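Local coordinates for teicoplanin pseudoaglycone deacetylases Orf2 (PDB 3DFF), which probably removes the acetyl group from the teicoplanin pseudoaglycone as a zinc-dependent hydrolase of the PIG-L family, at residues Ala81-His85 against Leu86-His90; His130-Val133 against Gly134-Asp138; Asp138-Arg141 against Ser142-Glu146. All coordinates share one frame; numbering follows the deposited sequence.

Contact 1. Residues Ala81-His85 against Leu86-His90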
# COMPACT_ATOMS: atom_id res chain seq x y z
N ALA A 81 9.23 12.85 0.60
CA ALA A 81 9.94 13.13 1.86
C ALA A 81 10.15 11.82 2.64
O ALA A 81 11.27 11.52 3.07
CB ALA A 81 9.19 14.15 2.68
N ALA A 82 9.09 11.01 2.78
CA ALA A 82 9.18 9.75 3.53
C ALA A 82 10.21 8.81 2.93
O ALA A 82 11.09 8.31 3.66
CB ALA A 82 7.80 9.07 3.61
N LEU A 83 10.14 8.59 1.62
CA LEU A 83 11.04 7.68 0.91
C LEU A 83 12.47 8.25 0.87
O LEU A 83 13.44 7.49 1.04
CB LEU A 83 10.49 7.36 -0.49
CG LEU A 83 9.14 6.63 -0.44
CD1 LEU A 83 8.52 6.49 -1.81
CD2 LEU A 83 9.32 5.25 0.21
N ASP A 84 12.61 9.56 0.66
CA ASP A 84 13.93 10.23 0.79
C ASP A 84 14.53 9.95 2.18
O ASP A 84 15.74 9.70 2.30
CB ASP A 84 13.83 11.74 0.61
CG ASP A 84 13.70 12.18 -0.85
OD1 ASP A 84 13.83 11.36 -1.77
OD2 ASP A 84 13.48 13.41 -1.05
N HIS A 85 13.69 9.96 3.22
CA HIS A 85 14.18 9.70 4.58
C HIS A 85 14.72 8.28 4.74
O HIS A 85 15.70 8.06 5.48
CB HIS A 85 13.13 10.00 5.64
CG HIS A 85 13.69 10.14 7.02
ND1 HIS A 85 14.37 11.27 7.43
CD2 HIS A 85 13.70 9.29 8.07
CE1 HIS A 85 14.76 11.11 8.68
NE2 HIS A 85 14.37 9.92 9.09
N LEU A 86 14.08 7.32 4.06
CA LEU A 86 14.52 5.91 4.03
C LEU A 86 15.69 5.70 3.07
O LEU A 86 16.22 4.58 2.93
CB LEU A 86 13.37 4.97 3.65
CG LEU A 86 12.17 4.95 4.59
CD1 LEU A 86 11.11 3.99 4.05
CD2 LEU A 86 12.61 4.52 5.98
N ARG A 87 16.03 6.79 2.38
CA ARG A 87 17.08 6.85 1.36
C ARG A 87 16.77 5.94 0.17
O ARG A 87 17.64 5.29 -0.39
CB ARG A 87 18.47 6.62 1.99
CG ARG A 87 18.67 7.46 3.26
CD ARG A 87 20.06 7.25 3.86
NE ARG A 87 21.03 8.15 3.26
CZ ARG A 87 21.68 9.11 3.92
NH1 ARG A 87 21.48 9.29 5.22
NH2 ARG A 87 22.55 9.89 3.27
N VAL A 88 15.49 5.91 -0.23
CA VAL A 88 15.04 5.07 -1.35
C VAL A 88 14.30 5.89 -2.45
O VAL A 88 13.79 6.98 -2.17
CB VAL A 88 14.16 3.86 -0.90
CG1 VAL A 88 14.85 3.01 0.16
CG2 VAL A 88 12.81 4.34 -0.38
N ALA A 89 14.25 5.35 -3.66
CA ALA A 89 13.63 6.00 -4.84
C ALA A 89 12.11 5.82 -4.88
O ALA A 89 11.58 4.83 -4.36
CB ALA A 89 14.24 5.44 -6.13
N HIS A 90 11.43 6.75 -5.55
CA HIS A 90 9.96 6.72 -5.67
C HIS A 90 9.57 6.77 -7.13
O HIS A 90 10.32 7.29 -7.96
CB HIS A 90 9.35 7.94 -4.97
CG HIS A 90 9.82 9.25 -5.53
ND1 HIS A 90 9.12 9.94 -6.50
CD2 HIS A 90 10.93 9.99 -5.27
CE1 HIS A 90 9.77 11.05 -6.81
NE2 HIS A 90 10.88 11.10 -6.08
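L83 touches V88 and H90 where the helix ending at H85 turns into the next strand. Its CB lies 3.7 Å from V88 O. CG stands beside the backbone N, anti to the carbonyl carbon (chi1 -63°), and from there the two methyls part. CD1 goes to the strand and rests 3.6 Å from H90 CB. CD2 meets V88 CG2 at 3.7 Å, the two side chains crossing at a slant. L86 adds a looser apolar neighbour on the CD2 side.

The backbone here forms a Schellman motif. R87 has positive phi (62°) and is the first residue to leave helical geometry. V88 N gives an almost straight bond to L83 O, at 2.9 Å with an N-H...O angle of 174°. R87 N bonds to D84 O, also at 2.9 Å, but stands well above the carbonyl plane. L86 N closes the last regular turn on A82 O. On the last helical residue, H85, the ring has its NE2 hydrogen-bonded to Q224.

H90 is a zinc ligand in a structure of this protein, though no zinc is bound to it here. L83 and L86 both rest on V21 of helix 19-33, and V88 on A32. L83 and V88 also touch strand 37-42, beside which strand 89-92 forms one edge of the seven-stranded sheet; L86 also reaches helix 216-226.

Contact 2. Residues His130-Val133 against Gly134-Asp138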
# COMPACT_ATOMS: atom_id res chain seq x y z
N HIS A 130 -12.20 -5.93 -13.40
CA HIS A 130 -11.26 -6.71 -14.22
C HIS A 130 -10.37 -5.78 -15.05
O HIS A 130 -9.15 -5.96 -15.13
CB HIS A 130 -12.07 -7.64 -15.14
CG HIS A 130 -11.23 -8.46 -16.07
ND1 HIS A 130 -10.71 -9.68 -15.72
CD2 HIS A 130 -10.84 -8.23 -17.34
CE1 HIS A 130 -10.02 -10.17 -16.73
NE2 HIS A 130 -10.08 -9.31 -17.73
N ASP A 131 -11.02 -4.79 -15.67
CA ASP A 131 -10.34 -3.81 -16.52
C ASP A 131 -9.29 -3.00 -15.76
O ASP A 131 -8.15 -2.84 -16.22
CB ASP A 131 -11.36 -2.88 -17.17
CG ASP A 131 -12.19 -3.57 -18.25
OD1 ASP A 131 -11.87 -4.72 -18.65
OD2 ASP A 131 -13.19 -2.96 -18.69
N LEU A 132 -9.66 -2.50 -14.58
CA LEU A 132 -8.70 -1.78 -13.75
C LEU A 132 -7.49 -2.65 -13.39
O LEU A 132 -6.36 -2.21 -13.55
CB LEU A 132 -9.37 -1.23 -12.48
CG LEU A 132 -8.43 -0.59 -11.46
CD1 LEU A 132 -7.68 0.64 -12.01
CD2 LEU A 132 -9.22 -0.23 -10.23
N VAL A 133 -7.72 -3.87 -12.93
CA VAL A 133 -6.60 -4.73 -12.56
C VAL A 133 -5.73 -4.99 -13.77
O VAL A 133 -4.50 -4.97 -13.67
CB VAL A 133 -7.07 -6.05 -11.93
CG1 VAL A 133 -5.89 -7.03 -11.79
CG2 VAL A 133 -7.73 -5.77 -10.57
N GLY A 134 -6.36 -5.19 -14.92
CA GLY A 134 -5.62 -5.39 -16.17
C GLY A 134 -4.72 -4.22 -16.51
O GLY A 134 -3.55 -4.39 -16.89
N GLU A 135 -5.25 -3.00 -16.39
CA GLU A 135 -4.46 -1.81 -16.64
C GLU A 135 -3.30 -1.68 -15.68
O GLU A 135 -2.19 -1.35 -16.08
CB GLU A 135 -5.34 -0.56 -16.56
CG GLU A 135 -6.40 -0.48 -17.66
CD GLU A 135 -5.89 0.10 -18.95
OE1 GLU A 135 -4.78 0.68 -18.96
OE2 GLU A 135 -6.61 -0.01 -19.97
N VAL A 136 -3.55 -1.92 -14.39
CA VAL A 136 -2.47 -1.83 -13.42
C VAL A 136 -1.40 -2.87 -13.73
O VAL A 136 -0.20 -2.57 -13.63
CB VAL A 136 -3.00 -2.01 -11.98
CG1 VAL A 136 -1.85 -1.95 -10.97
CG2 VAL A 136 -4.01 -0.90 -11.66
N ALA A 137 -1.84 -4.08 -14.07
CA ALA A 137 -0.92 -5.17 -14.43
C ALA A 137 -0.04 -4.76 -15.63
O ALA A 137 1.15 -5.05 -15.64
CB ALA A 137 -1.68 -6.42 -14.73
N ASP A 138 -0.64 -4.07 -16.60
CA ASP A 138 0.12 -3.57 -17.77
C ASP A 138 1.25 -2.66 -17.32
O ASP A 138 2.40 -2.81 -17.75
CB ASP A 138 -0.79 -2.80 -18.74
CG ASP A 138 -1.75 -3.68 -19.52
OD1 ASP A 138 -1.68 -4.93 -19.42
OD2 ASP A 138 -2.59 -3.12 -20.27
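L132 and V136 supply the apolar contact across this turn of helix. Their side chains lie side by side and point the same way. L132 CD1 comes to 4.0 Å from V136 CG2. That L132 methyl is carried on a CG anti to the backbone N (chi1 174°). V136 CG2 also sits over the backbone, 3.3 Å from L132 O.

The backbone bonds are those of a regular alpha-helix, each from residue i+4 back to residue i. G134 N reaches H130 O and E135 N reaches D131 O. V136 N meets L132 O at 2.9 Å, with an N-H...O angle of 167°. A137 N bonds to V133 O at 2.8 Å. This is the first half of helix 126-147, which packs against helix 162-178 of the PIG-L fold. V133 leans on A166, A170 and F173 of that helix, and V136 on A170.

The polar side chains do not pair across the turn. E135 CG, beside the backbone N (chi1 -66°), comes to 3.3 Å from D131 O; the chain then bends at chi2 and OE1 forms a salt bridge to R94. The side chain of L132 is about 5 Å from that of D163, a zinc ligand in a structure of this protein, with no zinc bound to it here.

Contact 3. Residues Asp138-Arg141 against Ser142-Glu146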
# COMPACT_ATOMS: atom_id res chain seq x y z
N ASP A 138 -0.64 -4.07 -16.60
CA ASP A 138 0.12 -3.57 -17.77
C ASP A 138 1.25 -2.66 -17.32
O ASP A 138 2.40 -2.81 -17.75
CB ASP A 138 -0.79 -2.80 -18.74
CG ASP A 138 -1.75 -3.68 -19.52
OD1 ASP A 138 -1.68 -4.93 -19.42
OD2 ASP A 138 -2.59 -3.12 -20.27
N ASP A 139 0.92 -1.68 -16.48
CA ASP A 139 1.90 -0.73 -15.97
C ASP A 139 2.99 -1.41 -15.15
O ASP A 139 4.17 -1.06 -15.26
CB ASP A 139 1.21 0.39 -15.18
CG ASP A 139 0.58 1.43 -16.07
OD1 ASP A 139 0.27 1.11 -17.24
OD2 ASP A 139 0.42 2.57 -15.62
N ILE A 140 2.62 -2.38 -14.32
CA ILE A 140 3.62 -3.11 -13.55
C ILE A 140 4.54 -3.90 -14.46
O ILE A 140 5.75 -3.92 -14.22
CB ILE A 140 3.00 -4.01 -12.45
CG1 ILE A 140 2.24 -3.16 -11.43
CG2 ILE A 140 4.10 -4.82 -11.74
CD1 ILE A 140 1.35 -4.00 -10.50
N ARG A 141 3.99 -4.53 -15.50
CA ARG A 141 4.81 -5.26 -16.48
C ARG A 141 5.83 -4.34 -17.13
O ARG A 141 7.00 -4.70 -17.26
CB ARG A 141 3.94 -5.94 -17.52
CG ARG A 141 3.45 -7.32 -17.06
CD ARG A 141 2.83 -8.11 -18.20
NE ARG A 141 1.63 -7.46 -18.71
CZ ARG A 141 0.41 -7.63 -18.20
NH1 ARG A 141 0.21 -8.47 -17.19
NH2 ARG A 141 -0.61 -6.98 -18.71
N SER A 142 5.39 -3.13 -17.48
CA SER A 142 6.27 -2.13 -18.09
C SER A 142 7.40 -1.75 -17.14
O SER A 142 8.56 -1.69 -17.55
CB SER A 142 5.47 -0.90 -18.52
OG SER A 142 4.53 -1.27 -19.51
N ILE A 143 7.06 -1.54 -15.87
CA ILE A 143 8.04 -1.16 -14.87
C ILE A 143 9.03 -2.30 -14.59
O ILE A 143 10.22 -2.07 -14.41
CB ILE A 143 7.36 -0.64 -13.58
CG1 ILE A 143 6.65 0.68 -13.86
CG2 ILE A 143 8.36 -0.45 -12.45
CD1 ILE A 143 5.53 0.98 -12.89
N ILE A 144 8.53 -3.53 -14.57
CA ILE A 144 9.40 -4.70 -14.43
C ILE A 144 10.41 -4.74 -15.59
O ILE A 144 11.59 -4.99 -15.35
CB ILE A 144 8.60 -6.02 -14.35
CG1 ILE A 144 7.92 -6.15 -12.98
CG2 ILE A 144 9.50 -7.24 -14.55
CD1 ILE A 144 6.85 -7.22 -12.94
N ASP A 145 9.97 -4.48 -16.81
CA ASP A 145 10.89 -4.46 -17.96
C ASP A 145 11.95 -3.37 -17.82
O ASP A 145 13.14 -3.58 -18.14
CB ASP A 145 10.11 -4.30 -19.27
CG ASP A 145 9.36 -5.55 -19.68
OD1 ASP A 145 9.74 -6.65 -19.23
OD2 ASP A 145 8.39 -5.44 -20.46
N GLU A 146 11.53 -2.22 -17.34
CA GLU A 146 12.37 -1.05 -17.22
C GLU A 146 13.35 -1.15 -16.04
O GLU A 146 14.53 -0.83 -16.17
CB GLU A 146 11.49 0.19 -17.07
CG GLU A 146 12.20 1.52 -17.09
CD GLU A 146 11.22 2.68 -16.96
OE1 GLU A 146 10.07 2.53 -17.42
OE2 GLU A 146 11.60 3.72 -16.38
O HOH W 1 3.12 -3.43 -20.25
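I140 and I144 meet one turn apart in the second half of helix 126-147, an alpha-helix lying against the central sheet of the PIG-L fold. The two side chains slant across each other. The CG2 branch of I140, anti to its backbone N, meets the CD1 tip of I144 at 3.8 Å. I144 CG1 bends back over the helix, 3.3 Å from I140 O. I143 does likewise: its CD1 lies 3.4 Å from D139 O.

Four i+4 backbone bonds run from S142 to D138 through D145 to R141. I140 and I143 face Y41 of strand 37-42 and also touch strand 9-14. I140 rests on helix 162-178 as well.

The polar groups pair both within the helix and beyond it. R141 bends at chi3 (-64°) and turns back along the helix. Its NH2 makes a salt bridge to D138 OD1, modelled doubtfully short at 2.4 Å; its NH1 pairs with E177. D139 pairs with R94, and D145 with K178. D138 O accepts the backbone N-H of S142 at 3.0 Å. It also accepts a hydrogen bond from a water at 2.7 Å, and that water is hydrogen-bonded to S142 OG, also at 2.7 Å.

Contacts 2 and 3 are successive parts of helix 126-147 and share D138. Contact 1 belongs to the end of helix 71-85 and the start of strand 89-92, and touches neither. The buried residues are L83, L86 and V88 in contact 1, V136 and A137 in contact 2, and I140, I143 and I144 in contact 3. D84 and R87, D131 and E135, and S142 and D145 are exposed. Contact 1 ends a helix in a Schellman motif; across the other two the backbone bonds are all i+4. Strand 37-42 touches side chains of both contacts 1 and 3, while helix 162-178 backs contacts 2 and 3. R94 salt-bridges E135 and D139.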